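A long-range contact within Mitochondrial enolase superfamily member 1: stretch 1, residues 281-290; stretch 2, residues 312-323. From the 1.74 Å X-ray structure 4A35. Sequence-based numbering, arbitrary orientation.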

# COMPACT_ATOMS: atom_id res chain seq x y z
N SER A 281 11.58 4.90 -5.50
CA SER A 281 10.32 4.33 -4.99
C SER A 281 10.15 4.63 -3.46
O SER A 281 11.09 4.37 -2.69
CB SER A 281 10.28 2.83 -5.24
OG SER A 281 9.26 2.22 -4.45
N PRO A 282 8.94 5.07 -3.02
CA PRO A 282 8.71 5.38 -1.59
C PRO A 282 8.74 4.12 -0.73
O PRO A 282 8.80 4.23 0.48
CB PRO A 282 7.32 6.02 -1.60
CG PRO A 282 6.61 5.26 -2.73
CD PRO A 282 7.70 5.28 -3.79
N ASP A 283 8.68 2.92 -1.37
CA ASP A 283 8.80 1.62 -0.65
C ASP A 283 10.25 1.15 -0.51
O ASP A 283 10.51 0.15 0.20
CB ASP A 283 8.07 0.51 -1.44
CG ASP A 283 6.58 0.72 -1.59
OD1 ASP A 283 5.92 1.04 -0.57
OD2 ASP A 283 6.06 0.50 -2.70
N ASP A 284 11.19 1.77 -1.24
CA ASP A 284 12.52 1.17 -1.26
C ASP A 284 13.39 1.75 -0.14
O ASP A 284 14.13 2.70 -0.35
CB ASP A 284 13.16 1.39 -2.63
CG ASP A 284 14.28 0.40 -2.93
OD1 ASP A 284 14.73 -0.35 -1.97
OD2 ASP A 284 14.70 0.35 -4.09
N ILE A 285 13.30 1.13 1.02
CA ILE A 285 14.08 1.50 2.21
C ILE A 285 15.56 1.29 1.90
O ILE A 285 16.37 2.20 2.12
CB ILE A 285 13.64 0.65 3.44
CG1 ILE A 285 12.17 0.97 3.82
CG2 ILE A 285 14.59 0.82 4.63
CD1 ILE A 285 11.34 -0.36 4.07
N LEU A 286 15.92 0.06 1.43
CA LEU A 286 17.32 -0.27 1.16
C LEU A 286 17.87 0.63 0.05
O LEU A 286 19.06 1.03 0.13
CB LEU A 286 17.50 -1.75 0.78
CG LEU A 286 16.95 -2.81 1.83
CD1 LEU A 286 17.29 -4.25 1.37
CD2 LEU A 286 17.52 -2.56 3.22
N GLY A 287 17.01 0.97 -0.91
CA GLY A 287 17.38 1.87 -2.00
C GLY A 287 17.74 3.27 -1.54
O GLY A 287 18.76 3.85 -1.97
N HIS A 288 16.91 3.83 -0.64
CA HIS A 288 17.17 5.15 -0.07
C HIS A 288 18.49 5.14 0.71
O HIS A 288 19.30 6.07 0.53
CB HIS A 288 16.00 5.64 0.79
CG HIS A 288 14.92 6.30 -0.03
ND1 HIS A 288 13.97 5.55 -0.69
CD2 HIS A 288 14.71 7.61 -0.29
CE1 HIS A 288 13.18 6.43 -1.31
NE2 HIS A 288 13.59 7.68 -1.10
N ALA A 289 18.75 4.05 1.49
CA ALA A 289 20.02 3.92 2.21
C ALA A 289 21.20 3.83 1.24
O ALA A 289 22.23 4.45 1.47
CB ALA A 289 19.99 2.70 3.14
N THR A 290 21.07 3.07 0.12
CA THR A 290 22.16 2.99 -0.87
C THR A 290 22.49 4.41 -1.45
O THR A 290 23.67 4.78 -1.56
CB THR A 290 21.82 1.96 -1.98
OG1 THR A 290 21.68 0.70 -1.37
CG2 THR A 290 22.90 1.89 -3.08
N VAL A 312 5.51 1.44 9.69
CA VAL A 312 6.45 0.30 9.53
C VAL A 312 7.53 0.69 8.53
O VAL A 312 8.68 0.35 8.71
CB VAL A 312 5.72 -1.05 9.19
CG1 VAL A 312 6.68 -2.26 9.08
CG2 VAL A 312 4.67 -1.34 10.27
N ILE A 313 7.15 1.41 7.46
CA ILE A 313 8.10 1.88 6.46
C ILE A 313 9.00 2.91 7.13
O ILE A 313 10.20 2.82 6.96
CB ILE A 313 7.40 2.45 5.17
CG1 ILE A 313 6.45 1.35 4.49
CG2 ILE A 313 8.50 2.92 4.15
CD1 ILE A 313 7.27 0.07 3.94
N PHE A 314 8.42 3.90 7.84
CA PHE A 314 9.28 4.89 8.52
C PHE A 314 10.25 4.23 9.53
O PHE A 314 11.40 4.63 9.65
CB PHE A 314 8.45 5.95 9.22
CG PHE A 314 8.00 7.03 8.24
CD1 PHE A 314 8.94 7.84 7.58
CD2 PHE A 314 6.66 7.26 8.01
CE1 PHE A 314 8.52 8.87 6.72
CE2 PHE A 314 6.23 8.31 7.17
CZ PHE A 314 7.17 9.10 6.53
N LYS A 315 9.77 3.25 10.27
CA LYS A 315 10.63 2.55 11.23
C LYS A 315 11.86 1.99 10.54
O LYS A 315 12.97 2.21 11.00
CB LYS A 315 9.86 1.44 11.97
CG LYS A 315 10.81 0.55 12.83
CD LYS A 315 10.06 -0.62 13.42
CE LYS A 315 9.81 -1.78 12.43
NZ LYS A 315 9.57 -3.07 13.17
N GLN A 316 11.68 1.33 9.41
CA GLN A 316 12.81 0.71 8.69
C GLN A 316 13.70 1.75 8.06
O GLN A 316 14.91 1.56 8.06
CB GLN A 316 12.30 -0.28 7.63
CG GLN A 316 11.59 -1.50 8.32
CD GLN A 316 10.92 -2.27 7.21
OE1 GLN A 316 11.53 -3.17 6.65
NE2 GLN A 316 9.71 -1.84 6.80
N LEU A 317 13.12 2.89 7.57
CA LEU A 317 13.96 4.00 7.05
C LEU A 317 14.92 4.52 8.14
O LEU A 317 16.09 4.80 7.87
CB LEU A 317 13.07 5.18 6.56
CG LEU A 317 12.28 4.88 5.25
CD1 LEU A 317 11.19 5.97 5.03
CD2 LEU A 317 13.27 4.78 4.01
N LEU A 318 14.42 4.60 9.38
CA LEU A 318 15.23 5.04 10.54
C LEU A 318 16.24 3.92 10.90
O LEU A 318 17.40 4.21 11.14
CB LEU A 318 14.31 5.39 11.71
CG LEU A 318 13.46 6.70 11.49
CD1 LEU A 318 12.36 6.81 12.51
CD2 LEU A 318 14.38 7.94 11.50
N GLN A 319 15.77 2.66 10.96
CA GLN A 319 16.64 1.50 11.29
C GLN A 319 17.84 1.37 10.34
O GLN A 319 18.97 1.15 10.80
CB GLN A 319 15.86 0.21 11.28
CG GLN A 319 14.99 0.06 12.52
CD GLN A 319 14.11 -1.16 12.43
OE1 GLN A 319 13.48 -1.42 11.41
NE2 GLN A 319 14.12 -1.97 13.48
N ALA A 320 17.59 1.53 9.01
CA ALA A 320 18.59 1.41 7.98
C ALA A 320 19.41 2.70 7.80
O ALA A 320 20.26 2.71 6.91
CB ALA A 320 17.95 1.00 6.66
N LYS A 321 19.10 3.80 8.56
CA LYS A 321 19.77 5.11 8.41
C LYS A 321 19.68 5.56 6.93
O LYS A 321 20.66 5.99 6.32
CB LYS A 321 21.23 5.07 8.94
CG LYS A 321 21.33 4.59 10.36
CD LYS A 321 22.75 4.80 10.86
CE LYS A 321 22.78 4.56 12.34
NZ LYS A 321 24.16 4.73 12.87
N ALA A 322 18.50 5.41 6.36
CA ALA A 322 18.24 5.62 4.94
C ALA A 322 17.95 7.07 4.61
O ALA A 322 17.83 7.39 3.44
CB ALA A 322 17.04 4.74 4.51
N LEU A 323 17.77 7.95 5.62
CA LEU A 323 17.36 9.32 5.27
C LEU A 323 17.96 10.34 6.29
O LEU A 323 18.13 10.02 7.47
CB LEU A 323 15.81 9.44 5.18
CG LEU A 323 14.96 9.42 6.50
CD1 LEU A 323 13.45 9.39 6.16
CD2 LEU A 323 15.32 8.25 7.46

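This contact is built from packing alone: no hydrogen bond crosses between the stretches. The two helices run in broadly the same direction at 32° with axes 9.4 Å apart at closest approach, and the two segments meet through aliphatic side chains and alanine methyls, those of stretch 2 lying just past its helix.

Ile285 is the organizing residue. Its CA-to-CB bond points toward the other stretch, and it has the largest covered area of any residue in the contact. With chi1 in m, the side chain packs among three residues: CD1 lies 4.1 Å from Ile313 CD1, CG1 lies 4.0 Å from Leu317 CD2, and CG2 lies 3.9 Å from Ala320 CB. Chi2, at 133°, sits between wells, and this setting carries CD1 to within 3.5 Å of Gln316 NE2. That amide is not left unsatisfied beside a methyl group, because Gln316 NE2 donates to Val312 O one helical turn back at 3.1 Å. The m, t start of the Gln316 side chain, with chi3 at 91°, brings the amide back to that carbonyl.

Ile313 and Leu317 enter from the side. Neither aims its CA-to-CB bond at stretch 1, but in both the end of the side chain comes nearer. In Leu317 the m, t rotamer places CD2 3.8 Å from Ile285 CA, so the leucine packs against backbone as well as side chain. Ile313, m at both chi angles, packs on Ile285, and its CG2 also lies 3.9 Å from Pro282 O.

Where the chains come closest, the side chains shrink. The CA atoms of Ala289 and Ala322 are 3.7 Å apart, and their CB atoms 3.8 Å apart; Ala322 CB also lies 3.5 Å from Ala289 N and 3.6 Å from Ile285 O. The methyl of Ala322 thus packs directly on the helix backbone. Ala322 reaches this position just beyond a Schellman motif, in which Lys321 adopts positive phi (54°), Lys321 N donates to Leu318 O at 3.1 Å and Ala322 N donates to Leu317 O at 2.9 Å. The side chain of Lys321 points away.

The start of the other helix is fixed by its own polar groups. Asp284, with chi1 in t, caps it through OD1, which accepts from Gly287 N at 2.8 Å. His288 points its CB toward stretch 2, yet its m rotamer with chi2 at 82° brings ND1 back to donate to Asp284 O at 2.9 Å, while His288 CB rests 4.0 Å from Ala322 CB. The cap, the histidine and the glutamine each make a hydrogen bond within their own stretch, and none of the polar groups bonds across; the contact rests on packing.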